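Local coordinates for adenylate cyclase-like protein (Chlamydia trachomatis, PDB 4QO6) that forms part of the inner-membrane ring of the type III secretion system as the structural protein CdsD, of which this chain is the periplasmic region, at residues Thr28-Lys31 and Asn32-Gln35; Ala73-Gln76 and Glu77-Leu81; Ala117-Leu120 and Asn121-Asn125. All coordinates share one frame; numbering follows the deposited sequence.

Interaction 1 of 3, residues Thr28-Lys31 and Asn32-Gln35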
loop_
_atom_site.group_PDB
_atom_site.type_symbol
_atom_site.label_atom_id
_atom_site.label_comp_id
_atom_site.label_asym_id
_atom_site.label_seq_id
_atom_site.Cartn_x
_atom_site.Cartn_y
_atom_site.Cartn_z
ATOM N N THR A 28 -5.929 11.324 31.861
ATOM C CA THR A 28 -5.631 11.557 33.264
ATOM C C THR A 28 -6.774 12.417 33.729
ATOM O O THR A 28 -7.285 13.207 32.957
ATOM C CB THR A 28 -4.257 12.292 33.515
ATOM O OG1 THR A 28 -4.261 13.591 32.909
ATOM C CG2 THR A 28 -3.096 11.479 32.906
ATOM N N PHE A 29 -7.229 12.183 34.961
ATOM C CA PHE A 29 -8.394 12.874 35.508
ATOM C C PHE A 29 -7.939 13.478 36.813
ATOM O O PHE A 29 -7.480 12.765 37.705
ATOM C CB PHE A 29 -9.602 11.935 35.757
ATOM C CG PHE A 29 -10.754 12.621 36.477
ATOM C CD1 PHE A 29 -11.484 13.628 35.845
ATOM C CD2 PHE A 29 -11.074 12.301 37.793
ATOM C CE1 PHE A 29 -12.508 14.298 36.508
ATOM C CE2 PHE A 29 -12.110 12.968 38.470
ATOM C CZ PHE A 29 -12.819 13.960 37.818
ATOM N N ASN A 30 -8.037 14.797 36.884
ATOM C CA ASN A 30 -7.627 15.554 38.051
ATOM C C ASN A 30 -8.828 15.875 38.926
ATOM O O ASN A 30 -9.488 16.874 38.723
ATOM C CB ASN A 30 -6.942 16.846 37.614
ATOM C CG ASN A 30 -6.539 17.729 38.784
ATOM O OD1 ASN A 30 -6.763 17.399 39.953
ATOM N ND2 ASN A 30 -5.959 18.870 38.463
ATOM N N LYS A 31 -9.079 15.000 39.888
ATOM C CA LYS A 31 -10.142 15.134 40.902
ATOM C C LYS A 31 -10.276 16.451 41.696
ATOM O O LYS A 31 -11.348 16.726 42.214
ATOM C CB LYS A 31 -9.975 14.010 41.906
ATOM C CG LYS A 31 -11.168 13.788 42.798
ATOM C CD LYS A 31 -11.157 12.374 43.360
ATOM C CE LYS A 31 -9.780 11.951 43.881
ATOM N NZ LYS A 31 -9.088 12.961 44.740
ATOM N N ASN A 32 -9.195 17.232 41.798
ATOM C CA ASN A 32 -9.236 18.579 42.402
ATOM C C ASN A 32 -10.050 19.607 41.614
ATOM O O ASN A 32 -10.714 20.458 42.202
ATOM C CB ASN A 32 -7.822 19.157 42.581
ATOM C CG ASN A 32 -6.903 18.253 43.395
ATOM O OD1 ASN A 32 -5.726 18.079 43.050
ATOM N ND2 ASN A 32 -7.429 17.675 44.475
ATOM N N ASN A 33 -9.983 19.560 40.290
ATOM C CA ASN A 33 -10.740 20.504 39.462
ATOM C C ASN A 33 -11.751 19.831 38.493
ATOM O O ASN A 33 -12.384 20.501 37.696
ATOM C CB ASN A 33 -9.762 21.448 38.716
ATOM C CG ASN A 33 -8.925 20.728 37.652
ATOM O OD1 ASN A 33 -8.577 19.563 37.805
ATOM N ND2 ASN A 33 -8.583 21.433 36.577
ATOM N N GLY A 34 -11.904 18.511 38.565
ATOM C CA GLY A 34 -12.812 17.793 37.660
ATOM C C GLY A 34 -12.416 17.748 36.182
ATOM O O GLY A 34 -13.248 17.455 35.329
ATOM N N GLN A 35 -11.148 18.022 35.898
ATOM C CA GLN A 35 -10.656 18.126 34.540
ATOM C C GLN A 35 -10.197 16.782 33.980
ATOM O O GLN A 35 -9.396 16.076 34.610
ATOM C CB GLN A 35 -9.481 19.107 34.461
ATOM C CG GLN A 35 -8.839 19.091 33.082
ATOM C CD GLN A 35 -8.258 20.426 32.701
ATOM O OE1 GLN A 35 -7.076 20.689 32.913
ATOM N NE2 GLN A 35 -9.097 21.288 32.146
HETATM O O HOH W 1 -5.861 19.718 35.103
#

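Interaction 2 of 3, residues Ala73-Gln76 and Glu77-Leu81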
loop_
_atom_site.group_PDB
_atom_site.type_symbol
_atom_site.label_atom_id
_atom_site.label_comp_id
_atom_site.label_asym_id
_atom_site.label_seq_id
_atom_site.Cartn_x
_atom_site.Cartn_y
_atom_site.Cartn_z
ATOM N N ALA A 73 -7.723 13.741 9.003
ATOM C CA ALA A 73 -7.138 15.044 8.692
ATOM C C ALA A 73 -5.670 14.822 8.422
ATOM O O ALA A 73 -5.148 15.383 7.511
ATOM C CB ALA A 73 -7.309 16.049 9.852
ATOM N N VAL A 74 -5.029 13.978 9.223
ATOM C CA VAL A 74 -3.608 13.628 9.042
ATOM C C VAL A 74 -3.241 13.008 7.721
ATOM O O VAL A 74 -2.408 13.582 6.991
ATOM C CB VAL A 74 -3.042 12.787 10.170
ATOM C CG1 VAL A 74 -1.583 12.471 9.897
ATOM C CG2 VAL A 74 -3.174 13.522 11.541
ATOM N N TRP A 75 -3.871 11.910 7.330
ATOM C CA TRP A 75 -3.514 11.342 6.021
ATOM C C TRP A 75 -4.044 12.108 4.844
ATOM O O TRP A 75 -3.430 12.052 3.772
ATOM C CB TRP A 75 -3.771 9.812 5.897
ATOM C CG TRP A 75 -5.149 9.335 6.118
ATOM C CD1 TRP A 75 -5.631 8.773 7.252
ATOM C CD2 TRP A 75 -6.227 9.336 5.164
ATOM N NE1 TRP A 75 -6.982 8.457 7.095
ATOM C CE2 TRP A 75 -7.369 8.790 5.817
ATOM C CE3 TRP A 75 -6.359 9.790 3.861
ATOM C CZ2 TRP A 75 -8.637 8.658 5.170
ATOM C CZ3 TRP A 75 -7.647 9.670 3.199
ATOM C CH2 TRP A 75 -8.752 9.071 3.875
ATOM N N GLN A 76 -5.199 12.801 4.981
ATOM C CA GLN A 76 -5.673 13.628 3.872
ATOM C C GLN A 76 -4.666 14.805 3.584
ATOM O O GLN A 76 -4.419 15.144 2.438
ATOM C CB GLN A 76 -7.049 14.202 4.167
ATOM C CG GLN A 76 -8.170 13.192 3.927
ATOM C CD GLN A 76 -9.529 13.757 4.313
ATOM O OE1 GLN A 76 -9.617 14.718 5.106
ATOM N NE2 GLN A 76 -10.613 13.114 3.814
ATOM N N GLU A 77 -4.208 15.447 4.652
ATOM C CA GLU A 77 -3.214 16.500 4.587
ATOM C C GLU A 77 -1.977 15.954 3.860
ATOM O O GLU A 77 -1.541 16.525 2.916
ATOM C CB GLU A 77 -2.875 16.993 5.997
ATOM C CG GLU A 77 -1.709 17.985 6.073
ATOM C CD GLU A 77 -0.672 17.690 7.179
ATOM O OE1 GLU A 77 -1.064 17.444 8.362
ATOM O OE2 GLU A 77 0.563 17.718 6.865
ATOM N N MET A 78 -1.462 14.814 4.258
ATOM C CA MET A 78 -0.269 14.249 3.631
ATOM C C MET A 78 -0.478 13.946 2.135
ATOM O O MET A 78 0.414 14.175 1.326
ATOM C CB MET A 78 0.195 12.988 4.432
ATOM C CG MET A 78 1.589 12.386 4.098
ATOM S SD MET A 78 3.160 13.406 4.231
ATOM C CE MET A 78 2.716 14.569 5.499
ATOM N N ASN A 79 -1.672 13.461 1.770
ATOM C CA ASN A 79 -2.005 13.157 0.387
ATOM C C ASN A 79 -2.043 14.389 -0.422
ATOM O O ASN A 79 -1.708 14.334 -1.599
ATOM C CB ASN A 79 -3.379 12.450 0.252
ATOM C CG ASN A 79 -3.321 11.028 0.737
ATOM O OD1 ASN A 79 -2.215 10.493 0.882
ATOM N ND2 ASN A 79 -4.512 10.397 1.041
ATOM N N ILE A 80 -2.486 15.500 0.184
ATOM C CA ILE A 80 -2.443 16.788 -0.526
ATOM C C ILE A 80 -0.953 17.131 -0.822
ATOM O O ILE A 80 -0.636 17.544 -1.939
ATOM C CB ILE A 80 -3.174 17.916 0.237
ATOM C CG1 ILE A 80 -4.684 17.714 0.210
ATOM C CG2 ILE A 80 -2.838 19.279 -0.333
ATOM C CD1 ILE A 80 -5.444 18.656 1.151
ATOM N N LEU A 81 -0.033 16.922 0.129
ATOM C CA LEU A 81 1.388 17.283 -0.130
ATOM C C LEU A 81 1.991 16.405 -1.193
ATOM O O LEU A 81 2.782 16.871 -1.997
ATOM C CB LEU A 81 2.264 17.156 1.098
ATOM C CG LEU A 81 1.900 18.078 2.254
ATOM C CD1 LEU A 81 2.788 17.805 3.475
ATOM C CD2 LEU A 81 1.993 19.528 1.776
#

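Interaction 3 of 3, residues Ala117-Leu120 and Asn121-Asn125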
loop_
_atom_site.group_PDB
_atom_site.type_symbol
_atom_site.label_atom_id
_atom_site.label_comp_id
_atom_site.label_asym_id
_atom_site.label_seq_id
_atom_site.Cartn_x
_atom_site.Cartn_y
_atom_site.Cartn_z
ATOM N N ALA A 117 11.508 8.583 1.696
ATOM C CA ALA A 117 11.780 8.431 3.123
ATOM C C ALA A 117 12.285 9.749 3.721
ATOM O O ALA A 117 11.785 10.186 4.783
ATOM C CB ALA A 117 12.789 7.325 3.351
ATOM N N ASP A 118 13.237 10.397 3.013
ATOM C CA ASP A 118 13.694 11.755 3.360
ATOM C C ASP A 118 12.522 12.717 3.423
ATOM O O ASP A 118 12.414 13.509 4.352
ATOM C CB ASP A 118 14.627 12.362 2.293
ATOM C CG ASP A 118 15.906 11.585 2.094
ATOM O OD1 ASP A 118 16.300 10.814 3.020
ATOM O OD2 ASP A 118 16.522 11.780 0.992
ATOM N N TYR A 119 11.706 12.711 2.377
ATOM C CA TYR A 119 10.559 13.600 2.315
ATOM C C TYR A 119 9.650 13.419 3.571
ATOM O O TYR A 119 9.272 14.395 4.245
ATOM C CB TYR A 119 9.811 13.353 1.020
ATOM C CG TYR A 119 8.731 14.321 0.788
ATOM C CD1 TYR A 119 9.006 15.589 0.291
ATOM C CD2 TYR A 119 7.409 13.998 1.082
ATOM C CE1 TYR A 119 7.993 16.523 0.110
ATOM C CE2 TYR A 119 6.406 14.934 0.916
ATOM C CZ TYR A 119 6.695 16.180 0.429
ATOM O OH TYR A 119 5.665 17.085 0.279
ATOM N N LEU A 120 9.303 12.164 3.879
ATOM C CA LEU A 120 8.385 11.849 4.985
ATOM C C LEU A 120 9.032 12.221 6.306
ATOM O O LEU A 120 8.351 12.634 7.272
ATOM C CB LEU A 120 8.067 10.359 4.986
ATOM C CG LEU A 120 7.201 9.839 3.835
ATOM C CD1 LEU A 120 7.240 8.337 3.760
ATOM C CD2 LEU A 120 5.756 10.300 3.989
ATOM N N ASN A 121 10.374 12.118 6.329
ATOM C CA ASN A 121 11.152 12.601 7.479
ATOM C C ASN A 121 10.965 14.040 7.807
ATOM O O ASN A 121 10.906 14.382 8.971
ATOM C CB ASN A 121 12.644 12.388 7.297
ATOM C CG ASN A 121 13.170 11.341 8.221
ATOM O OD1 ASN A 121 13.235 11.525 9.464
ATOM N ND2 ASN A 121 13.527 10.218 7.638
ATOM N N LEU A 122 10.895 14.865 6.766
ATOM C CA LEU A 122 10.743 16.302 6.905
ATOM C C LEU A 122 9.285 16.763 7.108
ATOM O O LEU A 122 9.074 17.806 7.655
ATOM C CB LEU A 122 11.349 16.955 5.671
ATOM C CG LEU A 122 12.889 16.949 5.627
ATOM C CD1 LEU A 122 13.360 17.452 4.282
ATOM C CD2 LEU A 122 13.476 17.791 6.753
ATOM N N HIS A 123 8.298 15.950 6.700
ATOM C CA HIS A 123 6.885 16.370 6.617
ATOM C C HIS A 123 5.896 15.601 7.479
ATOM O O HIS A 123 4.868 16.140 7.789
ATOM C CB HIS A 123 6.409 16.338 5.146
ATOM C CG HIS A 123 7.147 17.307 4.271
ATOM N ND1 HIS A 123 6.837 18.650 4.228
ATOM C CD2 HIS A 123 8.240 17.146 3.483
ATOM C CE1 HIS A 123 7.684 19.263 3.423
ATOM N NE2 HIS A 123 8.554 18.379 2.969
ATOM N N PHE A 124 6.188 14.362 7.867
ATOM C CA PHE A 124 5.212 13.525 8.543
ATOM C C PHE A 124 5.493 13.430 10.051
ATOM O O PHE A 124 6.579 13.076 10.425
ATOM C CB PHE A 124 5.198 12.122 7.931
ATOM C CG PHE A 124 3.996 11.301 8.336
ATOM C CD1 PHE A 124 2.742 11.807 8.228
ATOM C CD2 PHE A 124 4.139 10.052 8.873
ATOM C CE1 PHE A 124 1.613 11.069 8.603
ATOM C CE2 PHE A 124 3.028 9.310 9.252
ATOM C CZ PHE A 124 1.763 9.812 9.092
ATOM N N ASN A 125 4.477 13.682 10.882
ATOM C CA ASN A 125 4.607 13.648 12.346
ATOM C C ASN A 125 4.424 12.314 13.031
ATOM O O ASN A 125 4.506 12.247 14.241
ATOM C CB ASN A 125 3.622 14.611 13.012
ATOM C CG ASN A 125 4.021 16.057 12.862
ATOM O OD1 ASN A 125 5.198 16.415 12.996
ATOM N ND2 ASN A 125 3.034 16.913 12.585
#

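Interaction 1 of 3, residues Thr28-Lys31 and Asn32-Gln35
With CG anti to the backbone N (chi1 177°), the side chain of Asn30 carries its amide out over the turn that follows, where OD1 accepts a hydrogen bond from the backbone N of Asn32 at 3.1 Å. The donor stands well above the plane of the side-chain carbonyl, and the two asparagine amides, Asn30 and Asn32, are turned almost perpendicular to each other. Phe29 has a similar first torsion (173°) but projects from the other face of the strand, bringing CD1 and CE1 of its ring against the returning chain: CE1 lies 3.5 Å from Gly34 O, which sits at the ring edge, and CD1 is 3.4 Å from Gln35 O.

The backbone closes the hairpin. Asn30 N donates to Gln35 O at 2.9 Å, an almost straight bond in the carbonyl plane. In return, Asn30 O faces three successive amides: it accepts from Asn33 N at 3.1 Å and, weakly, from Gly34 N and Gln35 N. Gly34, at positive phi (68°), and Gln35 together oppose Asn30 and make a G1 beta bulge. A water donates to Gln35 OE1 at 2.7 Å and accepts a weak bond from Asn30 ND2, linking the two paired side chains. Gln35 NE2 turns instead to Ser63 OG of the neighbouring strand 63-70, while the Phe29 ring also packs on Leu11 and Ile15 of helix 10-19.

Around this turn, between strands 26-30 and 35-39 of the PD1 domain, one asparagine thus acts through both its carbonyls. Its side-chain oxygen takes the amide of Asn32 and its backbone oxygen gathers those that follow, so the NH groups of residues 32-35 have acceptors within the turn; Gly34 is also backbone-bonded to Lys62.

Interaction 2 of 3, residues Ala73-Gln76 and Glu77-Leu81
Backbone hydrogen bonds of the i to i+4 kind join residues 73-76 to 77-81. Glu77 N donates to Ala73 O, Met78 N to Val74 O, Asn79 N to Trp75 O and Ile80 N to Gln76 O, each with donor and acceptor 3.0 to 3.1 Å apart. Together they give regular alpha-helical bonding over about two turns.

Among the side chains, the meeting of an aromatic ring and an amide stands out. Trp75 has CG between its backbone N and carbonyl carbon (chi1 58°), which sends the indole outward across the helix, with CE3 on the side of Asn79. The benzo edge of the ring then reaches the next turn, where CE3 lies 3.4 Å from Asn79 ND2. The amide nitrogen comes in at the rim, near the ring plane, and the amide plane is turned 53° from the indole, so the two groups are neither stacked nor coplanar. Asn79 CG also rests 3.2 Å from Trp75 O, but its polar end is directed to another element: OD1 accepts a hydrogen bond from the backbone N of Met93, tying the helix to strand 92-95. The indole packs along the same strand, on Met93, Gln94 and Ser95.

Two aliphatic carbons lie against carbonyls of the preceding turn: Glu77 CB sits 3.2 Å from Ala73 O, and Ile80 CG1 is 3.4 Å from Gln76 O.

Val74 and Met78, one turn apart, both pack on Phe124, and Met78 reaches Leu120 of helix 110-123. Val74, Trp75 and Met78 thus face the sheet and the second helix, while Gln76, Glu77 and Ile80 are on the solvent side. This is the alpha/beta packing of the PD2 domain, a member of the BON clan, with two helices set against a three-stranded mixed sheet.

Interaction 3 of 3, residues Ala117-Leu120 and Asn121-Asn125
Leu120 O is gripped by two backbone amides at the C-terminal end of helix 110-123. Phe124 N gives the shorter, straighter bond, 2.8 Å long with an N-H...O angle of 155°, and His123 N adds a weak one at 3.4 Å. Tyr119 O is likewise shared, accepting weak bonds from both Leu122 N and His123 N. Such doubling of i+3 and i+4 donors is consistent with a tightening of the last turn, and Phe124 is the first residue to leave helical backbone angles.

One turn earlier, Ala117 O also has two donors, both from Asn121. The backbone N binds it at 2.8 Å, and the side-chain ND2 folds back to make a weak bond at 3.3 Å, so this asparagine holds the carbonyl with its main chain and its amide together.

On another side of the helix, Tyr119 and His123 form an offset stack, their centroids 4.2 Å apart and their planes inclined by 29°. His123 CG stands anti to its own carbonyl carbon (chi1 -63°), which turns the imidazole back along the helix over the phenol. Its CD2 lies above the centre of the tyrosine ring, 3.4 Å from Tyr119 CE1, and the same carbon approaches Tyr119 O to 3.0 Å. One face of the imidazole thus lies over the phenol while its CD2 edge meets the main-chain carbonyl of the same residue. Leu120 and Phe124 make a looser apolar contact, with CD2 of the leucine 4.4 Å from CB of the phenylalanine.

Helix 110-123 is the crossover of the beta-alpha-beta unit joining strands 100-107 and 130-136. From its end, the Phe124 ring meets Phe101 of strand 100-107 edge-to-face, while Tyr119 touches Leu82 of helix 71-83.

How the interactions relate
The three contacts follow one another along the chain without interleaving. Interaction 1 is a hairpin turn in the PD1 domain, its centre about 34 Å from that of interaction 2 and about 37 Å from that of interaction 3, with no touch to either. Interactions 2 and 3 both belong to PD2, with centres about 12 Å apart, and lie on the helices 71-83 and 110-123 that pack against each other. There Met78 CE meets His123 O at 3.5 Å. The separation of the turn from the helix pair reflects the extended periplasmic region, in which successive BON-clan domains are strung along the chain.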